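GphF (Archangium violaceum, PDB 6MBG) is a polyketide synthase whose dehydratase domain, of the double-hotdog family, probably acts as an enoyl-isomerase that moves an olefin during gephyronic acid assembly. Local coordinates at residues A[39-44]-A[160-165]; A[73-78]-A[127-132]; A[216-221]-A[255-260]. One frame throughout, in Å; residues are numbered along the deposited sequence.

Interaction 1 (A[39-44]-A[160-165]). With BU1 (1,4-butanediol), chain D.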
loop_
_atom_site.group_PDB
_atom_site.type_symbol
_atom_site.label_atom_id
_atom_site.label_comp_id
_atom_site.label_asym_id
_atom_site.label_seq_id
_atom_site.Cartn_x
_atom_site.Cartn_y
_atom_site.Cartn_z
ATOM N N GLY A 39 13.868 3.044 0.811
ATOM C CA GLY A 39 15.148 2.404 1.057
ATOM C C GLY A 39 15.131 1.428 2.212
ATOM O O GLY A 39 16.191 0.914 2.590
ATOM N N GLU A 40 13.953 1.156 2.780
ATOM C CA GLU A 40 13.844 0.483 4.073
ATOM C C GLU A 40 13.068 -0.833 4.030
ATOM O O GLU A 40 12.747 -1.379 5.095
ATOM C CB GLU A 40 13.201 1.427 5.088
ATOM C CG GLU A 40 14.059 2.666 5.354
ATOM C CD GLU A 40 14.402 2.841 6.815
ATOM O OE1 GLU A 40 13.746 2.191 7.671
ATOM O OE2 GLU A 40 15.320 3.634 7.119
ATOM N N HIS A 41 12.785 -1.371 2.848
ATOM C CA HIS A 41 12.225 -2.708 2.718
ATOM C C HIS A 41 13.145 -3.522 1.828
ATOM O O HIS A 41 13.495 -3.084 0.725
ATOM C CB HIS A 41 10.807 -2.702 2.128
ATOM C CG HIS A 41 10.281 -4.081 1.872
ATOM N ND1 HIS A 41 10.077 -4.578 0.603
ATOM C CD2 HIS A 41 9.982 -5.091 2.728
ATOM C CE1 HIS A 41 9.642 -5.827 0.689
ATOM N NE2 HIS A 41 9.597 -6.168 1.968
ATOM N N TRP A 42 13.530 -4.698 2.309
ATOM C CA TRP A 42 14.515 -5.541 1.658
ATOM C C TRP A 42 13.996 -6.962 1.533
ATOM O O TRP A 42 13.142 -7.415 2.307
ATOM C CB TRP A 42 15.865 -5.551 2.428
ATOM C CG TRP A 42 16.262 -4.200 2.954
ATOM C CD1 TRP A 42 16.756 -3.156 2.230
ATOM C CD2 TRP A 42 16.197 -3.745 4.319
ATOM N NE1 TRP A 42 17.017 -2.085 3.055
ATOM C CE2 TRP A 42 16.670 -2.414 4.338
ATOM C CE3 TRP A 42 15.803 -4.336 5.524
ATOM C CZ2 TRP A 42 16.745 -1.662 5.509
ATOM C CZ3 TRP A 42 15.882 -3.584 6.693
ATOM C CH2 TRP A 42 16.344 -2.260 6.671
ATOM N N VAL A 43 14.503 -7.646 0.515
ATOM C CA VAL A 43 14.338 -9.079 0.346
ATOM C C VAL A 43 15.677 -9.590 -0.178
ATOM O O VAL A 43 16.087 -9.229 -1.288
ATOM C CB VAL A 43 13.195 -9.446 -0.616
ATOM C CG1 VAL A 43 12.738 -10.863 -0.360
ATOM C CG2 VAL A 43 12.020 -8.511 -0.462
ATOM N N TYR A 44 16.382 -10.377 0.645
ATOM C CA TYR A 44 17.640 -11.018 0.261
ATOM C C TYR A 44 18.705 -9.988 -0.118
ATOM O O TYR A 44 19.320 -10.062 -1.183
ATOM C CB TYR A 44 17.420 -12.023 -0.876
ATOM C CG TYR A 44 16.165 -12.869 -0.727
ATOM C CD1 TYR A 44 15.921 -13.601 0.434
ATOM C CD2 TYR A 44 15.222 -12.935 -1.750
ATOM C CE1 TYR A 44 14.768 -14.373 0.571
ATOM C CE2 TYR A 44 14.070 -13.708 -1.624
ATOM C CZ TYR A 44 13.845 -14.423 -0.461
ATOM O OH TYR A 44 12.696 -15.182 -0.337
ATOM N N ILE A 160 14.921 -8.362 9.168
ATOM C CA ILE A 160 15.650 -8.670 7.944
ATOM C C ILE A 160 14.956 -8.103 6.714
ATOM O O ILE A 160 15.580 -7.983 5.651
ATOM C CB ILE A 160 15.823 -10.194 7.811
ATOM C CG1 ILE A 160 14.448 -10.869 7.764
ATOM C CG2 ILE A 160 16.649 -10.727 8.970
ATOM C CD1 ILE A 160 14.489 -12.358 7.522
ATOM N N TYR A 161 13.670 -7.762 6.819
ATOM C CA TYR A 161 12.935 -7.202 5.697
ATOM C C TYR A 161 12.621 -5.723 5.849
ATOM O O TYR A 161 12.376 -5.060 4.840
ATOM C CB TYR A 161 11.602 -7.937 5.496
ATOM C CG TYR A 161 11.675 -9.450 5.423
ATOM C CD1 TYR A 161 12.490 -10.082 4.507
ATOM C CD2 TYR A 161 10.878 -10.242 6.251
ATOM C CE1 TYR A 161 12.545 -11.465 4.434
ATOM C CE2 TYR A 161 10.919 -11.630 6.181
ATOM C CZ TYR A 161 11.756 -12.228 5.270
ATOM O OH TYR A 161 11.816 -13.590 5.175
ATOM N N TYR A 162 12.594 -5.200 7.071
ATOM C CA TYR A 162 12.031 -3.882 7.328
ATOM C C TYR A 162 12.942 -3.095 8.256
ATOM O O TYR A 162 13.305 -3.585 9.328
ATOM C CB TYR A 162 10.656 -3.997 7.976
ATOM C CG TYR A 162 9.496 -4.339 7.088
ATOM C CD1 TYR A 162 9.004 -3.417 6.158
ATOM C CD2 TYR A 162 8.815 -5.539 7.240
ATOM C CE1 TYR A 162 7.895 -3.707 5.378
ATOM C CE2 TYR A 162 7.696 -5.833 6.461
ATOM C CZ TYR A 162 7.242 -4.911 5.533
ATOM O OH TYR A 162 6.114 -5.181 4.770
ATOM N N GLY A 163 13.287 -1.869 7.863
ATOM C CA GLY A 163 14.034 -0.979 8.728
ATOM C C GLY A 163 13.149 -0.111 9.608
ATOM O O GLY A 163 11.910 -0.211 9.589
ATOM N N PRO A 164 13.791 0.783 10.374
ATOM C CA PRO A 164 13.098 1.523 11.443
ATOM C C PRO A 164 11.935 2.373 10.992
ATOM O O PRO A 164 11.025 2.624 11.791
ATOM C CB PRO A 164 14.216 2.406 12.020
ATOM C CG PRO A 164 15.449 1.668 11.729
ATOM C CD PRO A 164 15.240 1.041 10.391
ATOM N N ARG A 165 11.932 2.849 9.749
ATOM C CA ARG A 165 10.811 3.667 9.316
ATOM C C ARG A 165 9.551 2.859 9.089
ATOM O O ARG A 165 8.488 3.462 8.906
ATOM C CB ARG A 165 11.141 4.406 8.014
ATOM C CG ARG A 165 12.276 5.387 8.128
ATOM C CD ARG A 165 12.666 5.920 6.752
ATOM N NE ARG A 165 13.900 6.705 6.833
ATOM C CZ ARG A 165 13.932 8.028 6.937
ATOM N NH1 ARG A 165 12.801 8.713 6.962
ATOM N NH2 ARG A 165 15.088 8.667 7.021
HETATM C C1 BU1 D . 6.196 -6.978 2.336
HETATM C C2 BU1 D . 6.323 -8.505 2.290
HETATM C C3 BU1 D . 7.198 -9.083 3.413
HETATM C C4 BU1 D . 6.397 -9.497 4.673
HETATM O O5 BU1 D . 4.908 -6.567 1.910
HETATM O O6 BU1 D . 5.675 -10.727 4.668
#
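Glu-40 reaches across to the loop residues Gly-163 to Arg-165 with its whole side chain. CB leads toward the loop, and CG, set anti to the carbonyl carbon (chi1 -64°), already packs against Arg-165 CD. Beyond it the chain bends, bringing the carboxylate carbon across the Arg-165 chain, against its CG and CD. At the tip the two oxygens divide the work: Glu-40 OE1 accepts from Arg-165 N at 2.8 Å, from above the carboxylate plane, while Glu-40 OE2 meets Arg-165 NE at 3.4 Å in a salt bridge that is weak as a hydrogen bond. The carboxylate stands nearly perpendicular to the guanidinium, whose far end pairs with Glu-188 and Glu-189.

The backbones join through a single bridge, His-41 with Tyr-162, which in this double-hotdog dehydratase joins the residue leading into strand 42-43 to the loop after helix 151-158. Gly-163 N donates to Glu-40 O (2.9 Å), and Trp-42 N to Tyr-161 O (2.8 Å). The benzo end of the Trp-42 indole packs against the peptide between Tyr-162 and Gly-163, with Trp-42 CH2 3.3 Å from Gly-163 N. His-41 CD2 sits over one face of the Tyr-162 ring, 3.6 Å from CE1. His-41 ND1 is bonded to Val-48 O and Tyr-162 OH to Asp-204, while His-41 NE2, buried without a polar partner in the model, lies 3.5 Å from C1 of a bound 1,4-butanediol.

Interaction 2 (A[73-78]-A[127-132]). With BU1 (1,4-butanediol), chain C.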
loop_
_atom_site.group_PDB
_atom_site.type_symbol
_atom_site.label_atom_id
_atom_site.label_comp_id
_atom_site.label_asym_id
_atom_site.label_seq_id
_atom_site.Cartn_x
_atom_site.Cartn_y
_atom_site.Cartn_z
ATOM N N THR A 73 -14.797 10.057 -2.122
ATOM C CA THR A 73 -14.078 8.801 -1.921
ATOM C C THR A 73 -13.250 8.457 -3.160
ATOM O O THR A 73 -13.754 8.513 -4.290
ATOM C CB THR A 73 -15.091 7.693 -1.632
ATOM O OG1 THR A 73 -15.781 7.998 -0.413
ATOM C CG2 THR A 73 -14.409 6.339 -1.517
ATOM N N LEU A 74 -11.981 8.115 -2.951
ATOM C CA LEU A 74 -11.102 7.663 -4.019
ATOM C C LEU A 74 -11.079 6.141 -4.043
ATOM O O LEU A 74 -11.029 5.492 -2.990
ATOM C CB LEU A 74 -9.687 8.199 -3.826
ATOM C CG LEU A 74 -9.532 9.699 -3.646
ATOM C CD1 LEU A 74 -8.048 10.026 -3.328
ATOM C CD2 LEU A 74 -9.973 10.382 -4.953
ATOM N N ILE A 75 -11.114 5.572 -5.243
ATOM C CA ILE A 75 -11.303 4.136 -5.401
ATOM C C ILE A 75 -10.241 3.595 -6.346
ATOM O O ILE A 75 -9.979 4.184 -7.399
ATOM C CB ILE A 75 -12.714 3.807 -5.922
ATOM C CG1 ILE A 75 -13.770 4.323 -4.937
ATOM C CG2 ILE A 75 -12.867 2.323 -6.145
ATOM C CD1 ILE A 75 -15.132 4.422 -5.504
ATOM N N VAL A 76 -9.631 2.474 -5.972
ATOM C CA VAL A 76 -8.831 1.678 -6.893
ATOM C C VAL A 76 -9.394 0.267 -6.866
ATOM O O VAL A 76 -9.709 -0.267 -5.793
ATOM C CB VAL A 76 -7.328 1.698 -6.541
ATOM C CG1 VAL A 76 -6.500 1.130 -7.691
ATOM C CG2 VAL A 76 -6.875 3.112 -6.269
ATOM N N GLU A 77 -9.532 -0.334 -8.041
ATOM C CA GLU A 77 -10.184 -1.630 -8.161
ATOM C C GLU A 77 -9.361 -2.560 -9.028
ATOM O O GLU A 77 -8.620 -2.113 -9.904
ATOM C CB GLU A 77 -11.572 -1.513 -8.796
ATOM C CG GLU A 77 -12.663 -1.158 -7.849
ATOM C CD GLU A 77 -14.002 -1.219 -8.535
ATOM O OE1 GLU A 77 -14.098 -0.721 -9.674
ATOM O OE2 GLU A 77 -14.941 -1.785 -7.939
ATOM N N ASP A 78 -9.527 -3.861 -8.779
ATOM C CA ASP A 78 -9.017 -4.910 -9.655
ATOM C C ASP A 78 -7.511 -4.745 -9.883
ATOM O O ASP A 78 -7.018 -4.768 -11.011
ATOM C CB ASP A 78 -9.812 -4.913 -10.973
ATOM C CG ASP A 78 -9.386 -6.011 -11.931
ATOM O OD1 ASP A 78 -9.078 -7.132 -11.475
ATOM O OD2 ASP A 78 -9.367 -5.747 -13.157
ATOM N N ARG A 127 -7.904 -0.344 -12.029
ATOM C CA ARG A 127 -8.872 0.668 -12.444
ATOM C C ARG A 127 -9.004 1.710 -11.341
ATOM O O ARG A 127 -8.875 1.394 -10.157
ATOM C CB ARG A 127 -10.226 0.025 -12.759
ATOM C CG ARG A 127 -11.297 0.980 -13.271
ATOM C CD ARG A 127 -12.666 0.283 -13.379
ATOM N NE ARG A 127 -12.534 -1.141 -13.690
ATOM C CZ ARG A 127 -12.847 -2.129 -12.853
ATOM N NH1 ARG A 127 -13.324 -1.857 -11.644
ATOM N NH2 ARG A 127 -12.685 -3.391 -13.225
ATOM N N ILE A 128 -9.217 2.968 -11.729
ATOM C CA ILE A 128 -9.404 4.045 -10.763
ATOM C C ILE A 128 -10.819 4.579 -10.885
ATOM O O ILE A 128 -11.464 4.493 -11.936
ATOM C CB ILE A 128 -8.390 5.199 -10.926
ATOM C CG1 ILE A 128 -8.346 5.690 -12.382
ATOM C CG2 ILE A 128 -7.000 4.777 -10.383
ATOM C CD1 ILE A 128 -7.650 7.041 -12.562
ATOM N N ALA A 129 -11.291 5.176 -9.796
ATOM C CA ALA A 129 -12.629 5.747 -9.776
ATOM C C ALA A 129 -12.729 6.704 -8.600
ATOM O O ALA A 129 -11.840 6.777 -7.746
ATOM C CB ALA A 129 -13.708 4.666 -9.686
ATOM N N ARG A 130 -13.846 7.420 -8.560
ATOM C CA ARG A 130 -14.058 8.470 -7.581
ATOM C C ARG A 130 -15.558 8.564 -7.372
ATOM O O ARG A 130 -16.298 8.654 -8.351
ATOM C CB ARG A 130 -13.487 9.795 -8.100
ATOM C CG ARG A 130 -13.538 10.938 -7.129
ATOM C CD ARG A 130 -12.706 12.118 -7.623
ATOM N NE ARG A 130 -12.854 13.259 -6.723
ATOM C CZ ARG A 130 -11.893 14.134 -6.454
ATOM N NH1 ARG A 130 -10.700 14.002 -7.023
ATOM N NH2 ARG A 130 -12.123 15.122 -5.598
ATOM N N ARG A 131 -16.012 8.543 -6.123
ATOM C CA ARG A 131 -17.443 8.639 -5.880
ATOM C C ARG A 131 -17.715 9.610 -4.738
ATOM O O ARG A 131 -16.880 9.822 -3.862
ATOM C CB ARG A 131 -18.040 7.264 -5.567
ATOM C CG ARG A 131 -18.303 6.424 -6.800
ATOM C CD ARG A 131 -19.266 7.128 -7.769
ATOM N NE ARG A 131 -20.605 7.352 -7.207
ATOM C CZ ARG A 131 -21.158 8.549 -7.007
ATOM N NH1 ARG A 131 -22.381 8.642 -6.497
ATOM N NH2 ARG A 131 -20.494 9.654 -7.317
ATOM N N GLN A 132 -18.903 10.197 -4.743
ATOM C CA GLN A 132 -19.266 11.051 -3.622
ATOM C C GLN A 132 -19.310 10.232 -2.340
ATOM O O GLN A 132 -19.589 9.031 -2.355
ATOM C CB GLN A 132 -20.611 11.712 -3.871
ATOM C CG GLN A 132 -20.603 12.601 -5.099
ATOM C CD GLN A 132 -21.996 12.823 -5.610
ATOM O OE1 GLN A 132 -22.286 12.598 -6.780
ATOM N NE2 GLN A 132 -22.876 13.252 -4.723
HETATM C C1 BU1 C . -6.342 -9.540 -7.632
HETATM C C2 BU1 C . -7.383 -8.747 -8.419
HETATM C C3 BU1 C . -8.772 -8.974 -7.825
HETATM C C4 BU1 C . -9.813 -8.424 -8.806
HETATM O O5 BU1 C . -5.163 -9.648 -8.387
HETATM O O6 BU1 C . -11.108 -8.470 -8.272
#
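Thr-73, Ile-75 and Glu-77 pair with Arg-131, Ala-129 and Arg-127 through backbone hydrogen bonds, strands 73-77 and 127-131 running antiparallel. Ile-75 N reaches Ala-129 O at 2.9 Å, and Ala-129 N returns to Ile-75 O. The pairs between them, Leu-74 with Arg-130 and Val-76 with Ile-128, are non-hydrogen-bonded, and there CA-H groups approach carbonyl oxygens instead, as Val-76 CA does Arg-127 O at 3.3 Å. The two strands are neighbours in the hotdog sheet, where strand 224-234 borders 73-77 on its other side.

Side-chain packing differs between the two faces. On the face of Thr-73, Ile-75 and Glu-77, Ile-75 CB lies 4.0 Å from Ala-129 CB, and its CD1 runs alongside the CB and CG of Arg-131. On the other face, Val-76 CG2 and Ile-128 CG2 are 4.4 Å apart beside Phe-104, while Leu-74 CD2 rests against Arg-130 CD and over one face of the Arg-130 guanidinium, whose NH2 is bonded to Asn-69 O and NE paired with Asp-72. Helix 52-65 covers Leu-74 and Val-76.

Charged groups gather at the Glu-77 end. Arg-127 starts out extended, then bends at chi3 (-31°), which turns the guanidinium back so that its edge meets Glu-77. Its NH1 pairs with Glu-77 OE1 in a salt bridge modelled so short that its exact length is doubtful; the carboxylate plane is turned 86° from the guanidinium. Glu-77 OE2 has a second partner in Arg-231. Asp-78 OD2 stays 4.1 Å from Arg-127 NH2, well out of the guanidinium plane, and Asp-78 OD1 approaches C4 of a bound butanediol. With arginines on two strands beside it, Glu-77 would be expected to remain ionised and to link three adjacent strands through charge.

Interaction 3 (A[216-221]-A[255-260]). With BU1 (1,4-butanediol), chain B.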
loop_
_atom_site.group_PDB
_atom_site.type_symbol
_atom_site.label_atom_id
_atom_site.label_comp_id
_atom_site.label_asym_id
_atom_site.label_seq_id
_atom_site.Cartn_x
_atom_site.Cartn_y
_atom_site.Cartn_z
ATOM N N ALA A 216 2.223 -15.648 13.563
ATOM C CA ALA A 216 2.034 -16.324 14.837
ATOM C C ALA A 216 1.754 -17.806 14.658
ATOM O O ALA A 216 1.742 -18.543 15.655
ATOM C CB ALA A 216 0.902 -15.678 15.632
ATOM N N HIS A 217 1.574 -18.263 13.422
ATOM C CA HIS A 217 1.304 -19.668 13.133
ATOM C C HIS A 217 2.261 -20.289 12.132
ATOM O O HIS A 217 2.646 -21.441 12.309
ATOM C CB HIS A 217 -0.128 -19.834 12.616
ATOM C CG HIS A 217 -1.166 -19.642 13.669
ATOM N ND1 HIS A 217 -1.941 -18.505 13.749
ATOM C CD2 HIS A 217 -1.539 -20.429 14.705
ATOM C CE1 HIS A 217 -2.755 -18.604 14.785
ATOM N NE2 HIS A 217 -2.531 -19.761 15.382
ATOM N N GLU A 218 2.661 -19.562 11.089
ATOM C CA GLU A 218 3.512 -20.074 10.020
ATOM C C GLU A 218 4.866 -19.379 10.012
ATOM O O GLU A 218 5.027 -18.282 10.550
ATOM C CB GLU A 218 2.861 -19.847 8.644
ATOM C CG GLU A 218 1.407 -20.212 8.540
ATOM C CD GLU A 218 0.886 -20.099 7.109
ATOM O OE1 GLU A 218 -0.332 -19.910 6.955
ATOM O OE2 GLU A 218 1.690 -20.228 6.163
ATOM N N SER A 219 5.806 -19.986 9.282
ATOM C CA SER A 219 7.144 -19.430 9.107
ATOM C C SER A 219 7.126 -18.090 8.375
ATOM O O SER A 219 6.291 -17.835 7.498
ATOM C CB SER A 219 8.030 -20.407 8.335
ATOM O OG SER A 219 9.249 -19.781 7.969
ATOM N N HIS A 220 8.073 -17.225 8.740
ATOM C CA HIS A 220 8.230 -15.940 8.073
ATOM C C HIS A 220 9.291 -15.975 6.976
ATOM O O HIS A 220 9.497 -14.964 6.295
ATOM C CB HIS A 220 8.592 -14.851 9.082
ATOM C CG HIS A 220 10.004 -14.942 9.553
ATOM N ND1 HIS A 220 10.447 -15.973 10.351
ATOM C CD2 HIS A 220 11.084 -14.164 9.307
ATOM C CE1 HIS A 220 11.735 -15.816 10.595
ATOM N NE2 HIS A 220 12.146 -14.724 9.974
ATOM N N ARG A 221 9.974 -17.095 6.797
ATOM C CA ARG A 221 10.813 -17.253 5.624
ATOM C C ARG A 221 9.913 -17.427 4.405
ATOM O O ARG A 221 8.747 -17.812 4.527
ATOM C CB ARG A 221 11.758 -18.441 5.795
ATOM C CG ARG A 221 12.892 -18.207 6.814
ATOM C CD ARG A 221 13.404 -16.759 6.750
ATOM N NE ARG A 221 14.862 -16.638 6.842
ATOM C CZ ARG A 221 15.538 -16.512 7.979
ATOM N NH1 ARG A 221 14.897 -16.494 9.141
ATOM N NH2 ARG A 221 16.860 -16.401 7.951
ATOM N N ASP A 255 -1.477 -25.640 8.439
ATOM C CA ASP A 255 -0.075 -25.622 8.823
ATOM C C ASP A 255 0.730 -24.581 8.061
ATOM O O ASP A 255 1.399 -23.743 8.674
ATOM C CB ASP A 255 0.539 -27.013 8.606
ATOM C CG ASP A 255 -0.037 -28.066 9.545
ATOM O OD1 ASP A 255 0.427 -28.159 10.702
ATOM O OD2 ASP A 255 -0.956 -28.801 9.125
ATOM N N HIS A 256 0.682 -24.614 6.733
ATOM C CA HIS A 256 1.575 -23.802 5.912
ATOM C C HIS A 256 0.881 -23.500 4.595
ATOM O O HIS A 256 0.485 -24.423 3.876
ATOM C CB HIS A 256 2.894 -24.530 5.672
ATOM C CG HIS A 256 3.872 -23.748 4.863
ATOM N ND1 HIS A 256 4.712 -22.809 5.419
ATOM C CD2 HIS A 256 4.146 -23.761 3.537
ATOM C CE1 HIS A 256 5.463 -22.276 4.471
ATOM N NE2 HIS A 256 5.141 -22.838 3.320
ATOM N N ASN A 257 0.742 -22.219 4.273
ATOM C CA ASN A 257 0.010 -21.799 3.089
ATOM C C ASN A 257 0.924 -21.041 2.143
ATOM O O ASN A 257 1.800 -20.284 2.572
ATOM C CB ASN A 257 -1.172 -20.906 3.469
ATOM C CG ASN A 257 -2.221 -21.653 4.236
ATOM O OD1 ASN A 257 -3.153 -22.195 3.653
ATOM N ND2 ASN A 257 -2.063 -21.714 5.555
ATOM N N GLN A 258 0.698 -21.236 0.845
ATOM C CA GLN A 258 1.337 -20.394 -0.155
ATOM C C GLN A 258 0.600 -19.082 -0.361
ATOM O O GLN A 258 1.220 -18.098 -0.766
ATOM C CB GLN A 258 1.438 -21.134 -1.494
ATOM C CG GLN A 258 2.186 -22.455 -1.413
ATOM C CD GLN A 258 3.605 -22.290 -0.906
ATOM O OE1 GLN A 258 4.349 -21.422 -1.375
ATOM N NE2 GLN A 258 3.986 -23.118 0.069
ATOM N N THR A 259 -0.698 -19.036 -0.072
ATOM C CA THR A 259 -1.486 -17.833 -0.274
ATOM C C THR A 259 -2.393 -17.581 0.921
ATOM O O THR A 259 -2.749 -18.495 1.671
ATOM C CB THR A 259 -2.365 -17.910 -1.542
ATOM O OG1 THR A 259 -3.265 -19.020 -1.431
ATOM C CG2 THR A 259 -1.516 -18.065 -2.823
ATOM N N HIS A 260 -2.764 -16.307 1.071
ATOM C CA HIS A 260 -3.780 -15.855 2.009
ATOM C C HIS A 260 -4.533 -14.714 1.351
ATOM O O HIS A 260 -4.028 -14.077 0.425
ATOM C CB HIS A 260 -3.196 -15.376 3.340
ATOM C CG HIS A 260 -2.859 -16.484 4.292
ATOM N ND1 HIS A 260 -3.823 -17.274 4.884
ATOM C CD2 HIS A 260 -1.668 -16.925 4.767
ATOM C CE1 HIS A 260 -3.240 -18.153 5.679
ATOM N NE2 HIS A 260 -1.932 -17.973 5.618
HETATM C C1 BU1 B . -2.307 -18.998 9.812
HETATM C C2 BU1 B . -3.653 -18.282 9.851
HETATM C C3 BU1 B . -3.729 -17.413 11.104
HETATM C C4 BU1 B . -4.854 -17.894 12.019
HETATM O O5 BU1 B . -1.964 -19.309 8.492
HETATM O O6 BU1 B . -5.248 -16.826 12.844
HETATM O O HOH W 1 5.186 -22.345 8.351
#
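Glu-218 and His-260 approach each other from opposite directions, forming a histidine-carboxylate hydrogen bond between the loop after helix 200-214 and strand 259-267 of the second hotdog region. The carboxylate lies at the edge of the imidazole, the two planes turned 51° apart. His-260 NE2 donates to Glu-218 OE1 at 2.8 Å, and Asn-257 ND2 gives the same oxygen a second bond at 2.9 Å, although the placing of OE1 is less certain because it crowds the bound 1,4-butanediol.

The Glu-218 chain is extended beyond CG, and Glu-218 CG lies 3.5 Å from Asp-255 O. Glu-218 OE2 is met from above the carboxylate plane by Asn-257 N at 2.9 Å in a nearly straight bond (171°), and Arg-284 adds a salt bridge to it. If OE1 is rightly placed, donors hold both oxygens and would restrict rotation of the carboxylate.

His-217 touches the diol, His-217 ND1 lying 3.4 Å from its C3, so this loop and His-260 line one pocket. Ser-219 OG accepts from Arg-221 N in an ST turn. A water near the plane of the His-256 ring bridges the segments, 3.0 Å from His-256 ND1 and accepting from Ser-219 N at 2.6 Å.

In the fold
From the N terminus, the chain passes through 39-44, the first half of interaction 1, and then helix 52-65 before reaching 73-78. Interaction 2 closes first, when strand 121-131 returns beside 73-78, so its loop falls wholly within the longer one that ends at 160-165. Interaction 3 follows in series, its loop running from 216-221 through two strands to 255-260. Interactions 1 and 2 lie on opposite sides of the chain's centre, about 30 Å apart between centres. Interactions 1 and 3 touch, with Tyr-161 OH probably hydrogen-bonded to His-220 O. Interaction 1 joins the two hotdog regions, interaction 2 pairs strands of the first, and interaction 3 fixes a loop to a strand of the second.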